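Local atomic coordinates of ribose transcriptional regulator (Enterococcus faecium DO, PDB entry 4RK1), a protein that binds ribose in a periplasmic-binding-protein-like sugar domain and probably regulates transcription as a DNA-binding repressor of the LacI family. Residues L56-T60 and N82-R88; S75-I79 and K96-G100; L115-H119 and V268-K272; H125-V131 and A185-L191. All coordinates share one frame; numbering follows the deposited sequence. Where two conformers were deposited one is given.

Interaction 1. Residues L56-T60 and N82-R88; sequences LAELT and NLKKQGR
R88 reaches a backbone oxygen, T60 O, rather than a side chain. R88 NH1 donates to T60 O at 2.9 Å. The donor lies in the carbonyl plane, on a lone pair, with a C=O...N angle of 119°. Water 1 donates to T60 O and accepts from R88 NH2. NH1 has another acceptor in V64 O. T60 CG2 sits 3.5 Å above one face of the guanidinium, toward its rim, and also meets Q86 CG. CG2 faces these groups because chi1 (-59°) places it anti to the backbone N. The same torsion lets T60 OG1 donate to L56 O within its own helix, at 2.6 Å. L83 CD2 then packs on OG1 at 3.5 Å and on L56 CD2 at 4.1 Å. The N82 amide lies along A57, with OD1 3.3 Å from A57 CA, while its ND2 bonds to A78 O. Helix 76-84 ends in a Schellman motif, with G87 as C-prime residue, and the turn leads to R88. The guanidinium thus supplies donors to T60 O, near the C-terminal end of helix 55-61, and to V64 O just beyond it; the helix dipole would probably favour the positive charge there.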
# COMPACT_ATOMS: atom_id res chain seq x y z
N LEU B 56 -11.51 11.73 -15.98
CA LEU B 56 -11.25 11.49 -17.40
C LEU B 56 -11.20 12.76 -18.22
O LEU B 56 -10.31 12.93 -19.06
CB LEU B 56 -12.29 10.55 -18.01
CG LEU B 56 -12.24 9.07 -17.65
CD1 LEU B 56 -13.24 8.33 -18.51
CD2 LEU B 56 -10.83 8.51 -17.82
N ALA B 57 -12.17 13.64 -17.99
CA ALA B 57 -12.26 14.89 -18.74
C ALA B 57 -10.99 15.72 -18.54
O ALA B 57 -10.37 16.17 -19.49
CB ALA B 57 -13.49 15.69 -18.33
N GLU B 58 -10.60 15.89 -17.28
CA GLU B 58 -9.40 16.66 -16.98
C GLU B 58 -8.16 15.99 -17.57
O GLU B 58 -7.35 16.64 -18.21
CB GLU B 58 -9.27 16.85 -15.46
CG GLU B 58 -8.00 17.56 -15.00
CD GLU B 58 -7.84 18.98 -15.55
OE1 GLU B 58 -8.85 19.62 -15.92
OE2 GLU B 58 -6.69 19.46 -15.60
N LEU B 59 -8.00 14.69 -17.35
CA LEU B 59 -6.81 13.98 -17.83
C LEU B 59 -6.74 13.94 -19.35
O LEU B 59 -5.66 14.06 -19.93
CB LEU B 59 -6.77 12.57 -17.24
CG LEU B 59 -6.48 12.49 -15.73
CD1 LEU B 59 -6.29 11.04 -15.30
CD2 LEU B 59 -5.25 13.31 -15.36
N THR B 60 -7.90 13.79 -20.00
CA THR B 60 -7.98 13.87 -21.45
C THR B 60 -7.53 15.23 -21.95
O THR B 60 -6.73 15.30 -22.88
CB THR B 60 -9.41 13.53 -21.93
OG1 THR B 60 -9.75 12.21 -21.50
CG2 THR B 60 -9.52 13.60 -23.46
N ASN B 82 -15.10 11.47 -23.51
CA ASN B 82 -13.71 11.91 -23.42
C ASN B 82 -12.74 11.01 -24.17
O ASN B 82 -12.00 11.49 -25.04
CB ASN B 82 -13.33 12.03 -21.94
CG ASN B 82 -14.16 13.09 -21.23
OD1 ASN B 82 -14.00 14.28 -21.48
ND2 ASN B 82 -15.05 12.67 -20.34
N LEU B 83 -12.72 9.72 -23.86
CA LEU B 83 -11.71 8.85 -24.47
C LEU B 83 -12.00 8.54 -25.94
O LEU B 83 -11.11 8.66 -26.80
CB LEU B 83 -11.58 7.55 -23.67
CG LEU B 83 -11.31 7.67 -22.16
CD1 LEU B 83 -10.84 6.33 -21.60
CD2 LEU B 83 -10.31 8.76 -21.85
N LYS B 84 -13.23 8.16 -26.23
CA LYS B 84 -13.58 7.76 -27.59
C LYS B 84 -13.58 8.96 -28.53
O LYS B 84 -12.96 8.92 -29.60
CB LYS B 84 -14.92 7.02 -27.60
CG LYS B 84 -14.82 5.68 -26.90
CD LYS B 84 -16.02 4.79 -27.12
CE LYS B 84 -15.77 3.43 -26.47
NZ LYS B 84 -16.91 2.49 -26.60
N LYS B 85 -14.23 10.05 -28.13
CA LYS B 85 -14.19 11.27 -28.92
C LYS B 85 -12.78 11.74 -29.23
O LYS B 85 -12.53 12.23 -30.32
CB LYS B 85 -14.96 12.41 -28.24
CG LYS B 85 -16.46 12.26 -28.30
CD LYS B 85 -17.16 13.56 -27.93
CE LYS B 85 -18.67 13.40 -27.98
NZ LYS B 85 -19.35 14.70 -27.70
N GLN B 86 -11.86 11.59 -28.27
CA GLN B 86 -10.50 12.09 -28.46
C GLN B 86 -9.50 11.02 -28.86
O GLN B 86 -8.29 11.27 -28.84
CB GLN B 86 -10.01 12.82 -27.20
CG GLN B 86 -10.91 13.98 -26.77
CD GLN B 86 -11.06 15.03 -27.85
OE1 GLN B 86 -10.13 15.31 -28.61
NE2 GLN B 86 -12.24 15.63 -27.93
N GLY B 87 -9.99 9.82 -29.20
CA GLY B 87 -9.13 8.74 -29.69
C GLY B 87 -8.07 8.27 -28.70
O GLY B 87 -6.94 7.98 -29.09
N ARG B 88 -8.43 8.21 -27.42
CA ARG B 88 -7.52 7.70 -26.38
C ARG B 88 -7.91 6.25 -26.08
O ARG B 88 -8.98 5.99 -25.51
CB ARG B 88 -7.61 8.55 -25.10
CG ARG B 88 -7.56 10.06 -25.32
CD ARG B 88 -6.27 10.53 -25.99
NE ARG B 88 -6.42 11.92 -26.42
CZ ARG B 88 -6.34 12.99 -25.63
NH1 ARG B 88 -6.05 12.87 -24.33
NH2 ARG B 88 -6.53 14.20 -26.15
O HOH W 1 -5.66 17.02 -25.26

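Interaction 2. Residues S75-I79 and K96-G100; sequences STDAI and KKSEG
The capped N-terminus of helix 76-84 meets the loop between strands 90-93 and 103-107, in one lobe of the sugar-binding fold. S75 is the N-cap residue, and its OG accepts from A78 N at 3.0 Å. In the first turn, T76 and I79 face K96 and E99. E99 OE2 accepts from T76 OG1 at 2.7 Å with its syn lone pair, the one on the OE1 side. K96 NZ forms a salt bridge with the same oxygen at 2.7 Å and donates to its anti lone pair. OE2 is therefore gripped by two donors, one from the helix and one from its own loop. The carboxylate also lies near the start of the helix, where its negative charge is probably favoured. K96 can reach E99 because its chain bends at chi2 (69°) and chi4 (92°). That fold turns NZ back over the loop, where it also donates to K97 O at 3.1 Å. E99 bends too, at chi2, while F90 of strand 90-93 packs against both E99 and I79. The apolar part of the contact is small: the tips of I79 and K96 meet, with I79 CD1 3.5 Å from K96 CE.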
# COMPACT_ATOMS: atom_id res chain seq x y z
N SER B 75 -17.67 6.07 -15.64
CA SER B 75 -18.88 5.69 -16.36
C SER B 75 -18.66 5.51 -17.86
O SER B 75 -17.70 6.03 -18.44
CB SER B 75 -19.95 6.77 -16.18
OG SER B 75 -19.54 7.98 -16.79
N THR B 76 -19.57 4.77 -18.48
CA THR B 76 -19.62 4.63 -19.92
C THR B 76 -19.71 6.00 -20.61
O THR B 76 -18.99 6.26 -21.58
CB THR B 76 -20.81 3.74 -20.31
OG1 THR B 76 -20.58 2.42 -19.81
CG2 THR B 76 -21.00 3.67 -21.84
N ASP B 77 -20.58 6.88 -20.11
CA ASP B 77 -20.73 8.22 -20.67
C ASP B 77 -19.42 9.01 -20.64
O ASP B 77 -19.05 9.64 -21.62
CB ASP B 77 -21.82 9.02 -19.92
CG ASP B 77 -23.23 8.50 -20.18
OD1 ASP B 77 -23.45 7.82 -21.20
OD2 ASP B 77 -24.12 8.77 -19.35
N ALA B 78 -18.73 8.97 -19.50
CA ALA B 78 -17.46 9.67 -19.37
C ALA B 78 -16.42 9.11 -20.34
O ALA B 78 -15.62 9.86 -20.89
CB ALA B 78 -16.95 9.60 -17.94
N ILE B 79 -16.45 7.79 -20.55
CA ILE B 79 -15.52 7.16 -21.50
C ILE B 79 -15.83 7.60 -22.93
O ILE B 79 -14.94 7.98 -23.69
CB ILE B 79 -15.54 5.63 -21.36
CG1 ILE B 79 -14.85 5.23 -20.05
CG2 ILE B 79 -14.82 4.97 -22.54
CD1 ILE B 79 -15.06 3.79 -19.65
N LYS B 96 -14.07 -2.73 -13.22
CA LYS B 96 -14.68 -2.03 -14.36
C LYS B 96 -15.29 -2.98 -15.40
O LYS B 96 -14.62 -3.90 -15.88
CB LYS B 96 -13.62 -1.15 -15.04
CG LYS B 96 -14.08 -0.43 -16.30
CD LYS B 96 -15.11 0.65 -15.98
CE LYS B 96 -15.68 1.25 -17.25
NZ LYS B 96 -16.91 0.54 -17.66
N LYS B 97 -16.54 -2.74 -15.77
CA LYS B 97 -17.24 -3.58 -16.75
C LYS B 97 -16.68 -3.36 -18.15
O LYS B 97 -16.10 -2.32 -18.44
CB LYS B 97 -18.75 -3.29 -16.76
CG LYS B 97 -19.15 -1.95 -17.35
CD LYS B 97 -20.60 -1.95 -17.82
CE LYS B 97 -20.93 -0.65 -18.54
NZ LYS B 97 -22.01 -0.81 -19.56
N SER B 98 -16.88 -4.35 -19.01
CA SER B 98 -16.40 -4.28 -20.39
C SER B 98 -17.06 -3.14 -21.16
O SER B 98 -18.16 -2.69 -20.82
CB SER B 98 -16.58 -5.63 -21.09
OG SER B 98 -15.55 -6.52 -20.67
N GLU B 99 -16.34 -2.64 -22.16
CA GLU B 99 -16.78 -1.51 -22.98
C GLU B 99 -16.44 -1.86 -24.41
O GLU B 99 -15.41 -2.49 -24.67
CB GLU B 99 -16.02 -0.24 -22.58
CG GLU B 99 -16.34 0.30 -21.19
CD GLU B 99 -17.70 0.95 -21.10
OE1 GLU B 99 -18.37 1.14 -22.13
OE2 GLU B 99 -18.12 1.29 -19.97
N GLY B 100 -17.29 -1.44 -25.35
CA GLY B 100 -17.00 -1.61 -26.76
C GLY B 100 -15.71 -0.90 -27.16
O GLY B 100 -15.42 0.20 -26.70

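Interaction 3. Residues L115-H119 and V268-K272; sequences LAGMH and VRFEK. Unlike the reference sequence in segment 268-272: F270 (reference Leu).
One face of the H119 imidazole is met by F270 CZ. CZ stands 3.1 Å above that plane, over the ring centre. F270 is Leu in the reference sequence. K272 CE lies at the edge of the imidazole, near its plane, 4.3 Å from H119 CE1. The two aromatic planes are inclined by 46° and their centroids are 4.4 Å apart, so the pair is oblique. F270 CZ is 3.2 Å from both H119 ND1 and H119 CG. H119 CG is anti to the backbone N (chi1 178°), which carries the imidazole out from the helix to meet the phenyl ring. H119 NE2 bonds to T276 OG1, and this helps to fix the rotation of the imidazole. K272 NZ is 5.6 Å from H119 ND1, too far for contact, but its charge may disfavour protonation of the histidine. One helical turn earlier, L115 CD1 packs on V268 CG2 at 4.3 Å and lies beside the backbone at R269 and F270. F270 also reaches I235 of the adjacent strand 233-236 and I217 of strand 215-218 beyond it. Backbone bonds join strands 263-271 and 233-236, and the axis of helix segment 115-119 crosses that of strand segment 269-271 at -45°. The arrangement is a helix packed on the face of a mixed beta-sheet, as in the alpha/beta sandwich of periplasmic-binding-protein and LacI-type sugar domains.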
# COMPACT_ATOMS: atom_id res chain seq x y z
N LEU B 115 -12.70 -22.38 -5.41
CA LEU B 115 -11.56 -22.97 -4.72
C LEU B 115 -11.59 -22.70 -3.23
O LEU B 115 -11.29 -23.60 -2.44
CB LEU B 115 -10.24 -22.49 -5.31
CG LEU B 115 -9.85 -22.99 -6.71
CD1 LEU B 115 -8.58 -22.28 -7.17
CD2 LEU B 115 -9.66 -24.50 -6.74
N ALA B 116 -11.93 -21.48 -2.83
CA ALA B 116 -12.01 -21.13 -1.41
C ALA B 116 -13.07 -21.96 -0.68
O ALA B 116 -12.82 -22.48 0.41
CB ALA B 116 -12.30 -19.65 -1.25
N GLY B 117 -14.25 -22.06 -1.28
CA GLY B 117 -15.32 -22.87 -0.74
C GLY B 117 -14.95 -24.33 -0.60
O GLY B 117 -15.16 -24.93 0.46
N MSE B 118 -14.38 -24.91 -1.66
CA MSE B 118 -14.05 -26.34 -1.66
C MSE B 118 -13.01 -26.66 -0.62
O MSE B 118 -13.06 -27.72 0.02
CB MSE B 118 -13.60 -26.83 -3.05
CG MSE B 118 -14.67 -26.71 -4.13
SE MSE B 118 -16.25 -27.87 -3.84
CE MSE B 118 -15.34 -29.54 -4.39
N HIS B 119 -12.08 -25.73 -0.39
CA HIS B 119 -11.06 -25.92 0.63
C HIS B 119 -11.66 -25.97 2.05
O HIS B 119 -11.40 -26.91 2.82
CB HIS B 119 -10.01 -24.82 0.55
CG HIS B 119 -8.95 -24.92 1.61
ND1 HIS B 119 -8.00 -25.92 1.62
CD2 HIS B 119 -8.69 -24.15 2.69
CE1 HIS B 119 -7.21 -25.76 2.66
NE2 HIS B 119 -7.60 -24.69 3.33
N VAL B 268 -6.28 -18.03 -11.42
CA VAL B 268 -5.94 -17.82 -10.02
C VAL B 268 -5.38 -19.14 -9.52
O VAL B 268 -5.38 -20.13 -10.25
CB VAL B 268 -7.16 -17.40 -9.18
CG1 VAL B 268 -7.69 -16.06 -9.68
CG2 VAL B 268 -8.26 -18.46 -9.21
N ARG B 269 -4.90 -19.16 -8.28
CA ARG B 269 -4.54 -20.43 -7.67
C ARG B 269 -4.57 -20.39 -6.17
O ARG B 269 -4.43 -19.35 -5.54
CB ARG B 269 -3.15 -20.89 -8.11
CG ARG B 269 -2.01 -19.99 -7.71
CD ARG B 269 -0.77 -20.29 -8.55
NE ARG B 269 -1.03 -20.09 -9.98
CZ ARG B 269 -1.29 -21.05 -10.87
NH1 ARG B 269 -1.53 -20.71 -12.14
NH2 ARG B 269 -1.32 -22.34 -10.53
N PHE B 270 -4.73 -21.57 -5.62
CA PHE B 270 -4.88 -21.72 -4.20
C PHE B 270 -3.51 -21.66 -3.56
O PHE B 270 -2.59 -22.33 -4.03
CB PHE B 270 -5.54 -23.05 -3.91
CG PHE B 270 -5.85 -23.23 -2.48
CD1 PHE B 270 -6.91 -22.56 -1.91
CD2 PHE B 270 -5.05 -24.02 -1.68
CE1 PHE B 270 -7.19 -22.71 -0.58
CE2 PHE B 270 -5.33 -24.17 -0.35
CZ PHE B 270 -6.40 -23.51 0.20
N GLU B 271 -3.37 -20.84 -2.53
CA GLU B 271 -2.10 -20.74 -1.80
C GLU B 271 -2.33 -21.23 -0.38
O GLU B 271 -2.87 -20.51 0.46
CB GLU B 271 -1.56 -19.31 -1.78
CG GLU B 271 -1.19 -18.74 -3.14
CD GLU B 271 -0.02 -19.45 -3.80
OE1 GLU B 271 0.76 -20.11 -3.09
OE2 GLU B 271 0.12 -19.35 -5.04
N LYS B 272 -1.93 -22.47 -0.13
CA LYS B 272 -2.22 -23.12 1.13
C LYS B 272 -1.15 -22.78 2.14
O LYS B 272 0.02 -23.11 1.96
CB LYS B 272 -2.29 -24.64 0.96
CG LYS B 272 -2.90 -25.33 2.18
CD LYS B 272 -2.96 -26.84 2.02
CE LYS B 272 -3.38 -27.49 3.33
NZ LYS B 272 -3.56 -28.96 3.21

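Interaction 4. Residues H125-V131 and A185-L191; sequences HQTIALV and ATGVFAL
H125 and T186 meet where the two segments enter the sheet. H125 ND1 and T186 OG1 share a nearly straight hydrogen bond of 2.8 Å, lying near the plane of the imidazole. T186 chi1 (62°) sets OG1 between the backbone N and the carbonyl carbon, from where it reaches H125 ND1. G187 CA lies over one face of the imidazole. G187 N is buried with no partner in the model. T186 N donates to T127 O, and strands 128-131 and 187-190 then run parallel. A129 bonds to the residues before and after V188, its partner in the register: A129 N donates to G187 O, and F189 N to A129 O at 2.9 Å. V131 repeats this with F189 O and L191 N.

On one face of the sheet, the L130 and F189 side chains lie side by side and point the same way, with L130 CD1 3.7 Å from F189 CD2. L191 CD2 comes over a face of the F189 ring near its rim. On the other, V131 CG2 meets V188 CG1 at 3.7 Å. On that same face, A129 CB meets A185 CB, from the lead-in to the strand, at 3.8 Å.

Further out, water 2 joins Q126 N to T186 OG1, and H125 NE2 bonds to A277 O. F147 of helix 138-153 meets the F189 ring, and L199 of helix 193-205 packs on V131 and V188. Strands 161-166 and 215-218 flank the pair. A parallel sheet with helices on both faces is the Rossmann-like core of a periplasmic-binding-protein lobe.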
# COMPACT_ATOMS: atom_id res chain seq x y z
N HIS B 125 -15.78 -27.73 7.55
CA HIS B 125 -16.54 -26.55 7.97
C HIS B 125 -17.85 -26.53 7.22
O HIS B 125 -17.87 -26.66 6.00
CB HIS B 125 -15.73 -25.25 7.76
CG HIS B 125 -14.44 -25.24 8.52
ND1 HIS B 125 -14.40 -25.00 9.88
CD2 HIS B 125 -13.18 -25.53 8.15
CE1 HIS B 125 -13.15 -25.10 10.30
NE2 HIS B 125 -12.39 -25.43 9.27
N GLN B 126 -18.95 -26.42 7.95
CA GLN B 126 -20.27 -26.43 7.34
C GLN B 126 -21.04 -25.15 7.62
O GLN B 126 -21.95 -24.80 6.86
CB GLN B 126 -21.07 -27.63 7.84
CG GLN B 126 -20.31 -28.95 7.74
CD GLN B 126 -21.22 -30.15 7.83
OE1 GLN B 126 -21.16 -30.91 8.80
NE2 GLN B 126 -22.07 -30.33 6.83
N THR B 127 -20.71 -24.46 8.71
CA THR B 127 -21.24 -23.14 8.97
C THR B 127 -20.10 -22.17 8.72
O THR B 127 -19.09 -22.18 9.43
CB THR B 127 -21.78 -23.00 10.41
OG1 THR B 127 -22.69 -24.07 10.68
CG2 THR B 127 -22.51 -21.68 10.59
N ILE B 128 -20.25 -21.38 7.68
CA ILE B 128 -19.18 -20.54 7.18
C ILE B 128 -19.66 -19.11 7.07
O ILE B 128 -20.77 -18.85 6.60
CB ILE B 128 -18.71 -21.05 5.81
CG1 ILE B 128 -18.04 -22.42 5.96
CG2 ILE B 128 -17.77 -20.04 5.16
CD1 ILE B 128 -17.76 -23.12 4.65
N ALA B 129 -18.80 -18.19 7.48
CA ALA B 129 -19.06 -16.77 7.38
C ALA B 129 -18.40 -16.21 6.13
O ALA B 129 -17.27 -16.58 5.77
CB ALA B 129 -18.55 -16.04 8.62
N LEU B 130 -19.12 -15.32 5.47
CA LEU B 130 -18.65 -14.60 4.31
C LEU B 130 -18.43 -13.16 4.74
O LEU B 130 -19.37 -12.49 5.17
CB LEU B 130 -19.71 -14.68 3.21
CG LEU B 130 -19.27 -14.66 1.76
CD1 LEU B 130 -18.46 -15.90 1.43
CD2 LEU B 130 -20.51 -14.56 0.89
N VAL B 131 -17.19 -12.70 4.67
CA VAL B 131 -16.84 -11.32 5.00
C VAL B 131 -16.55 -10.60 3.70
O VAL B 131 -15.57 -10.91 3.01
CB VAL B 131 -15.64 -11.26 5.98
CG1 VAL B 131 -15.21 -9.82 6.24
CG2 VAL B 131 -15.99 -11.94 7.29
N ALA B 185 -20.35 -19.66 13.09
CA ALA B 185 -19.38 -19.97 12.04
C ALA B 185 -18.08 -20.52 12.62
O ALA B 185 -17.63 -20.07 13.67
CB ALA B 185 -19.10 -18.74 11.18
N THR B 186 -17.53 -21.54 11.96
CA THR B 186 -16.21 -22.08 12.30
C THR B 186 -15.15 -21.77 11.24
O THR B 186 -13.95 -21.83 11.52
CB THR B 186 -16.26 -23.61 12.50
OG1 THR B 186 -16.67 -24.24 11.28
CG2 THR B 186 -17.23 -23.99 13.62
N GLY B 187 -15.59 -21.46 10.02
CA GLY B 187 -14.70 -21.09 8.92
C GLY B 187 -15.12 -19.76 8.33
O GLY B 187 -16.29 -19.37 8.43
N VAL B 188 -14.17 -19.05 7.72
CA VAL B 188 -14.42 -17.71 7.18
C VAL B 188 -13.77 -17.56 5.81
O VAL B 188 -12.58 -17.85 5.65
CB VAL B 188 -13.85 -16.60 8.09
CG1 VAL B 188 -14.24 -15.22 7.55
CG2 VAL B 188 -14.33 -16.77 9.53
N PHE B 189 -14.55 -17.09 4.84
CA PHE B 189 -14.01 -16.63 3.55
C PHE B 189 -14.08 -15.11 3.54
O PHE B 189 -15.16 -14.52 3.51
CB PHE B 189 -14.81 -17.23 2.39
CG PHE B 189 -14.33 -16.80 1.00
CD1 PHE B 189 -12.99 -16.48 0.74
CD2 PHE B 189 -15.22 -16.75 -0.06
CE1 PHE B 189 -12.58 -16.10 -0.52
CE2 PHE B 189 -14.81 -16.38 -1.34
CZ PHE B 189 -13.48 -16.05 -1.57
N ALA B 190 -12.90 -14.48 3.60
CA ALA B 190 -12.77 -13.03 3.49
C ALA B 190 -12.51 -12.68 2.04
O ALA B 190 -11.62 -13.25 1.42
CB ALA B 190 -11.62 -12.54 4.36
N LEU B 191 -13.28 -11.75 1.50
CA LEU B 191 -13.24 -11.52 0.05
C LEU B 191 -12.00 -10.76 -0.46
O LEU B 191 -11.80 -10.62 -1.66
CB LEU B 191 -14.54 -10.89 -0.45
CG LEU B 191 -15.64 -11.89 -0.86
CD1 LEU B 191 -15.24 -12.63 -2.13
CD2 LEU B 191 -15.96 -12.89 0.23
O HOH W 2 -18.82 -25.61 10.72

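How the interactions relate
The four contacts divide between the two halves of the sugar-binding domain. Interactions 1 and 2 share helix 76-84, and their centres are 12 Å apart. They are joined directly: K84 NZ lies 2.7 Å from G100 O, a probable hydrogen bond, and L56 packs on A78 and I79. Interactions 3 and 4 lie on the opposite side of the chain's centre, with centres 14 Å apart. There A116 CB touches F189 CE1 at 3.6 Å, so helix 109-122 packs on the sheet of interaction 4. Bound ribose lies about 9 Å from the side chains of K96 and V268, and about 7 Å from that of L191. The centre of interaction 1 lies farthest out, about 26 Å from the centre of the chain.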